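Local coordinates for protein ribonuclease J (Methanolobus psychrophilus R15, PDB 5HAB) that probably degrades RNA as an exoribonuclease of the metallo-beta-lactamase/beta-CASP family, at residues 127-132 against 174-179; 123-128 against 167-172. The protein carries 1 engineered substitution. One frame throughout, in Å; residues are numbered along the deposited sequence.

Interaction 1: residues 127-132 against 174-179; sequences TPYTTA and HSIIDT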
loop_
_atom_site.group_PDB
_atom_site.type_symbol
_atom_site.label_atom_id
_atom_site.label_comp_id
_atom_site.label_asym_id
_atom_site.label_seq_id
_atom_site.Cartn_x
_atom_site.Cartn_y
_atom_site.Cartn_z
ATOM N N THR B 127 18.750 13.344 32.883
ATOM C CA THR B 127 19.242 14.672 32.546
ATOM C C THR B 127 18.369 15.738 33.204
ATOM O O THR B 127 17.203 15.473 33.507
ATOM C CB THR B 127 19.261 14.886 31.020
ATOM O OG1 THR B 127 17.931 14.749 30.502
ATOM C CG2 THR B 127 20.190 13.885 30.352
ATOM N N PRO B 128 18.925 16.947 33.414
ATOM C CA PRO B 128 18.205 18.063 34.042
ATOM C C PRO B 128 16.783 18.265 33.529
ATOM O O PRO B 128 15.850 18.301 34.337
ATOM C CB PRO B 128 19.083 19.265 33.695
ATOM C CG PRO B 128 20.462 18.702 33.702
ATOM C CD PRO B 128 20.343 17.286 33.179
ATOM N N TYR B 129 16.615 18.385 32.216
ATOM C CA TYR B 129 15.284 18.578 31.650
ATOM C C TYR B 129 14.384 17.380 31.949
ATOM O O TYR B 129 13.238 17.531 32.402
ATOM C CB TYR B 129 15.373 18.817 30.139
ATOM C CG TYR B 129 14.041 19.153 29.504
ATOM C CD1 TYR B 129 13.358 20.312 29.849
ATOM C CD2 TYR B 129 13.468 18.313 28.560
ATOM C CE1 TYR B 129 12.139 20.621 29.275
ATOM C CE2 TYR B 129 12.252 18.618 27.977
ATOM C CZ TYR B 129 11.591 19.771 28.339
ATOM O OH TYR B 129 10.375 20.076 27.764
ATOM N N THR B 130 14.922 16.188 31.707
ATOM C CA THR B 130 14.208 14.950 31.989
ATOM C C THR B 130 13.820 14.862 33.458
ATOM O O THR B 130 12.678 14.523 33.784
ATOM C CB THR B 130 15.048 13.715 31.638
ATOM O OG1 THR B 130 15.601 13.861 30.326
ATOM C CG2 THR B 130 14.192 12.464 31.696
ATOM N N THR B 131 14.772 15.167 34.336
ATOM C CA THR B 131 14.511 15.133 35.773
ATOM C C THR B 131 13.383 16.082 36.125
ATOM O O THR B 131 12.506 15.738 36.907
ATOM C CB THR B 131 15.748 15.523 36.608
ATOM O OG1 THR B 131 16.165 16.846 36.251
ATOM C CG2 THR B 131 16.899 14.548 36.387
ATOM N N ALA B 132 13.402 17.272 35.534
ATOM C CA ALA B 132 12.345 18.245 35.772
ATOM C C ALA B 132 10.986 17.688 35.357
ATOM O O ALA B 132 10.008 17.832 36.088
ATOM C CB ALA B 132 12.634 19.543 35.037
ATOM N N HIS B 174 17.518 13.624 19.330
ATOM C CA HIS B 174 16.205 12.990 19.257
ATOM C C HIS B 174 15.135 14.076 19.181
ATOM O O HIS B 174 15.448 15.266 19.246
ATOM C CB HIS B 174 15.966 12.076 20.463
ATOM C CG HIS B 174 14.750 11.210 20.336
ATOM N ND1 HIS B 174 14.518 10.412 19.238
ATOM C CD2 HIS B 174 13.691 11.035 21.160
ATOM C CE1 HIS B 174 13.373 9.772 19.396
ATOM N NE2 HIS B 174 12.851 10.132 20.554
ATOM N N SER B 175 13.876 13.671 19.049
ATOM C CA SER B 175 12.770 14.615 18.923
ATOM C C SER B 175 12.412 15.301 20.244
ATOM O O SER B 175 11.390 15.982 20.349
ATOM C CB SER B 175 11.544 13.898 18.363
ATOM O OG SER B 175 11.301 12.702 19.078
ATOM N N ILE B 176 13.252 15.111 21.254
ATOM C CA ILE B 176 13.128 15.844 22.505
ATOM C C ILE B 176 14.540 16.187 22.951
ATOM O O ILE B 176 15.491 15.449 22.673
ATOM C CB ILE B 176 12.344 15.053 23.582
ATOM C CG1 ILE B 176 12.089 15.933 24.811
ATOM C CG2 ILE B 176 13.083 13.781 23.976
ATOM C CD1 ILE B 176 11.280 15.262 25.914
ATOM N N ILE B 177 14.678 17.331 23.610
ATOM C CA ILE B 177 15.982 17.833 24.010
ATOM C C ILE B 177 16.540 17.002 25.160
ATOM O O ILE B 177 15.783 16.367 25.903
ATOM C CB ILE B 177 15.898 19.319 24.394
ATOM C CG1 ILE B 177 14.783 19.539 25.417
ATOM C CG2 ILE B 177 15.651 20.171 23.161
ATOM C CD1 ILE B 177 14.718 20.950 25.960
ATOM N N ASP B 178 17.866 17.020 25.285
ATOM C CA ASP B 178 18.592 16.375 26.380
ATOM C C ASP B 178 18.376 14.857 26.410
ATOM O O ASP B 178 17.941 14.297 27.418
ATOM C CB ASP B 178 18.194 16.994 27.725
ATOM C CG ASP B 178 19.396 17.301 28.608
ATOM O OD1 ASP B 178 20.536 16.977 28.209
ATOM O OD2 ASP B 178 19.203 17.876 29.700
ATOM N N THR B 179 18.685 14.201 25.294
ATOM C CA THR B 179 18.612 12.745 25.199
ATOM C C THR B 179 20.019 12.142 25.250
ATOM O O THR B 179 20.968 12.706 24.688
ATOM C CB THR B 179 17.891 12.298 23.907
ATOM O OG1 THR B 179 16.554 12.816 23.901
ATOM C CG2 THR B 179 17.824 10.783 23.820
HETATM O O HOH W 1 14.594 14.937 28.053
#
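T127, at the N-cap position of helix 128-138, comes nearest to D178 of the loop 174-179, their CA atoms 6.4 Å apart, and D178 has a left-handed backbone conformation just ahead of strand 179-186. One direct hydrogen bond crosses the contact: T127 OG1 donates to D178 O over 3.1 Å. The C=O...donor angle is 138°, and the hydroxyl lies a little out of the carbonyl plane. The two side chains slide past one another in opposite directions, so the D178 carboxylate runs alongside T127, with OD2 3.3 Å from T127 CB. OD2 also approaches P128 CD, the two side chains crossing at about a right angle, and lies 3.6 Å from Y129 N near the start of the helix; the helix terminus would probably stabilise a negative charge there. Outside the two segments, OD2 is joined by a weak hydrogen bond to Y307 OH. A water forms a second polar bridge, with T130 OG1 at 2.7 Å from it and I177 O accepting its hydrogen bond. The Y129 ring provides the apolar half. Its CG stands anti to the backbone N (chi1 -175°), and the side chains of Y129 and I177 cross at about a right angle, with I177 CD1 3.8 Å from the ring centroid and only 7° off the normal, a CH-pi contact over one face. I176 CD1 approaches the edge near the ring plane, 4.1 Å from Y129 CE2. At the far end, Y129 OH is hydrogen-bonded to Y298 O. The contact thus joins the first turn of helix 128-138 to the loop between strands 166-172 and 179-186, while helices 293-304 and 271-283 pack against both Y129 and I177.

Interaction 2: residues 123-128 against 167-172; sequences PIIATP and IEFINT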
loop_
_atom_site.group_PDB
_atom_site.type_symbol
_atom_site.label_atom_id
_atom_site.label_comp_id
_atom_site.label_asym_id
_atom_site.label_seq_id
_atom_site.Cartn_x
_atom_site.Cartn_y
_atom_site.Cartn_z
ATOM N N PRO B 123 16.994 5.263 43.256
ATOM C CA PRO B 123 16.851 6.617 42.717
ATOM C C PRO B 123 16.642 6.598 41.203
ATOM O O PRO B 123 17.035 5.637 40.541
ATOM C CB PRO B 123 18.184 7.269 43.065
ATOM C CG PRO B 123 19.144 6.139 43.001
ATOM C CD PRO B 123 18.406 4.926 43.510
ATOM N N ILE B 124 16.043 7.653 40.666
ATOM C CA ILE B 124 15.887 7.803 39.227
ATOM C C ILE B 124 16.978 8.726 38.709
ATOM O O ILE B 124 17.116 9.841 39.189
ATOM C CB ILE B 124 14.497 8.342 38.880
ATOM C CG1 ILE B 124 13.421 7.346 39.313
ATOM C CG2 ILE B 124 14.401 8.635 37.392
ATOM C CD1 ILE B 124 12.012 7.871 39.176
ATOM N N ILE B 125 17.758 8.269 37.736
ATOM C CA ILE B 125 18.857 9.078 37.226
ATOM C C ILE B 125 18.502 9.585 35.835
ATOM O O ILE B 125 18.074 8.811 34.973
ATOM C CB ILE B 125 20.172 8.294 37.196
ATOM C CG1 ILE B 125 20.450 7.656 38.558
ATOM C CG2 ILE B 125 21.320 9.205 36.781
ATOM C CD1 ILE B 125 21.551 6.614 38.523
ATOM N N ALA B 126 18.665 10.886 35.614
ATOM C CA ALA B 126 18.263 11.470 34.338
ATOM C C ALA B 126 18.912 12.827 34.096
ATOM O O ALA B 126 19.560 13.385 34.979
ATOM C CB ALA B 126 16.744 11.593 34.274
ATOM N N THR B 127 18.750 13.344 32.883
ATOM C CA THR B 127 19.242 14.672 32.546
ATOM C C THR B 127 18.369 15.738 33.204
ATOM O O THR B 127 17.203 15.473 33.507
ATOM C CB THR B 127 19.261 14.886 31.020
ATOM O OG1 THR B 127 17.931 14.749 30.502
ATOM C CG2 THR B 127 20.190 13.885 30.352
ATOM N N PRO B 128 18.925 16.947 33.414
ATOM C CA PRO B 128 18.205 18.063 34.042
ATOM C C PRO B 128 16.783 18.265 33.529
ATOM O O PRO B 128 15.850 18.301 34.337
ATOM C CB PRO B 128 19.083 19.265 33.695
ATOM C CG PRO B 128 20.462 18.702 33.702
ATOM C CD PRO B 128 20.343 17.286 33.179
ATOM N N ILE B 167 27.729 4.588 35.836
ATOM C CA ILE B 167 26.847 4.979 34.748
ATOM C C ILE B 167 27.330 6.262 34.080
ATOM O O ILE B 167 27.461 7.301 34.725
ATOM C CB ILE B 167 25.409 5.146 35.264
ATOM C CG1 ILE B 167 24.816 3.785 35.637
ATOM C CG2 ILE B 167 24.543 5.859 34.240
ATOM C CD1 ILE B 167 23.445 3.878 36.273
ATOM N N GLU B 168 27.558 6.178 32.772
ATOM C CA GLU B 168 27.994 7.311 31.961
ATOM C C GLU B 168 26.892 7.748 30.994
ATOM O O GLU B 168 26.277 6.913 30.335
ATOM C CB GLU B 168 29.265 6.945 31.187
ATOM C CG GLU B 168 29.757 8.006 30.211
ATOM C CD GLU B 168 30.996 7.561 29.454
ATOM O OE1 GLU B 168 31.469 6.432 29.702
ATOM O OE2 GLU B 168 31.512 8.345 28.627
ATOM N N PHE B 169 26.636 9.051 30.921
ATOM C CA PHE B 169 25.728 9.596 29.916
ATOM C C PHE B 169 26.521 10.134 28.724
ATOM O O PHE B 169 27.539 10.808 28.903
ATOM C CB PHE B 169 24.852 10.706 30.504
ATOM C CG PHE B 169 23.667 10.208 31.292
ATOM C CD1 PHE B 169 23.474 8.856 31.515
ATOM C CD2 PHE B 169 22.731 11.101 31.794
ATOM C CE1 PHE B 169 22.378 8.403 32.237
ATOM C CE2 PHE B 169 21.634 10.654 32.515
ATOM C CZ PHE B 169 21.458 9.305 32.736
ATOM N N ILE B 170 26.062 9.830 27.513
ATOM C CA ILE B 170 26.662 10.382 26.298
ATOM C C ILE B 170 25.582 11.131 25.539
ATOM O O ILE B 170 24.504 10.596 25.329
ATOM C CB ILE B 170 27.282 9.283 25.426
ATOM C CG1 ILE B 170 28.288 8.469 26.235
ATOM C CG2 ILE B 170 27.937 9.878 24.188
ATOM C CD1 ILE B 170 28.511 7.099 25.688
ATOM N N ASN B 171 25.848 12.364 25.124
ATOM C CA ASN B 171 24.797 13.146 24.475
ATOM C C ASN B 171 24.454 12.558 23.111
ATOM O O ASN B 171 25.320 12.039 22.403
ATOM C CB ASN B 171 25.208 14.620 24.337
ATOM C CG ASN B 171 25.392 15.046 22.896
ATOM O OD1 ASN B 171 26.492 14.968 22.351
ATOM N ND2 ASN B 171 24.314 15.509 22.272
ATOM N N THR B 172 23.177 12.611 22.761
ATOM C CA THR B 172 22.758 12.243 21.419
ATOM C C THR B 172 21.612 13.160 21.010
ATOM O O THR B 172 21.250 14.074 21.756
ATOM C CB THR B 172 22.330 10.763 21.336
ATOM O OG1 THR B 172 22.186 10.381 19.963
ATOM C CG2 THR B 172 21.007 10.537 22.072
#
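F169 reaches from strand 167-172 to I125, A126 and T127, and its ring is the main bridge to segment 123-128. With CG beside the backbone N and anti to the carbonyl carbon (chi1 -80°), the phenyl group extends across the gap and presents an edge to the main chain: A126 CA lies in the ring plane, and F169 CE2 is 3.8 Å from A126 C. The backbone N of T127 is also close to that edge. I125 and T127 meet different atoms of the same ring, each crossing it obliquely. I125 CG2 comes to 4.0 Å from F169 CZ, whereas the T127 methyl CG2 packs by F169 CD2. The two branches of I125 have separate tasks. Its CG2 is anti to the backbone N and serves the phenylalanine; its CG1 arm, beside the backbone N (chi1 -52°) and extended, carries CD1 onward to I167. There the two isoleucines meet tip to tip, CD1 of I125 being 4.0 Å from CD1 of I167. I167 is similarly extended, so terminal methyls alone make this touch. A126 directs its CB away and takes part through its backbone. No hydrogen bond links the segments, and all five touching residues are buried. V101 of strand 96-102 touches both I167 and F169, extending the apolar layer. The short segment axes approach to 9.7 Å at 32°, a spacing for strands of facing sheets rather than paired neighbours: strand 124-126 belongs to the mixed sheet that includes 96-102, and strand 166-172 to the one that includes 179-186. Apolar packing between two such sheets is characteristic of the interior of the metallo-beta-lactamase alpha-beta/beta-alpha sandwich, to which this part of the chain belongs.

The contacts have centres about 9 Å apart and share T127 and P128, where strand 124-126 passes into helix 128-138. Along the chain, 123-128 leads into 127-132, and 167-172 comes shortly before 174-179, so both interactions join the same two regions in the same order. Interaction 2 lies between the facing sheets, its nearest atom about 12 Å from the bound RNA; interaction 1 lies at their ends, its nearest atom about 4 Å from the bound RNA. T172 N and T179 O, 2.9 Å apart and probably hydrogen-bonded, tie the second segments together. The loop of interaction 1 also carries H174, which packs on an RNA phosphate.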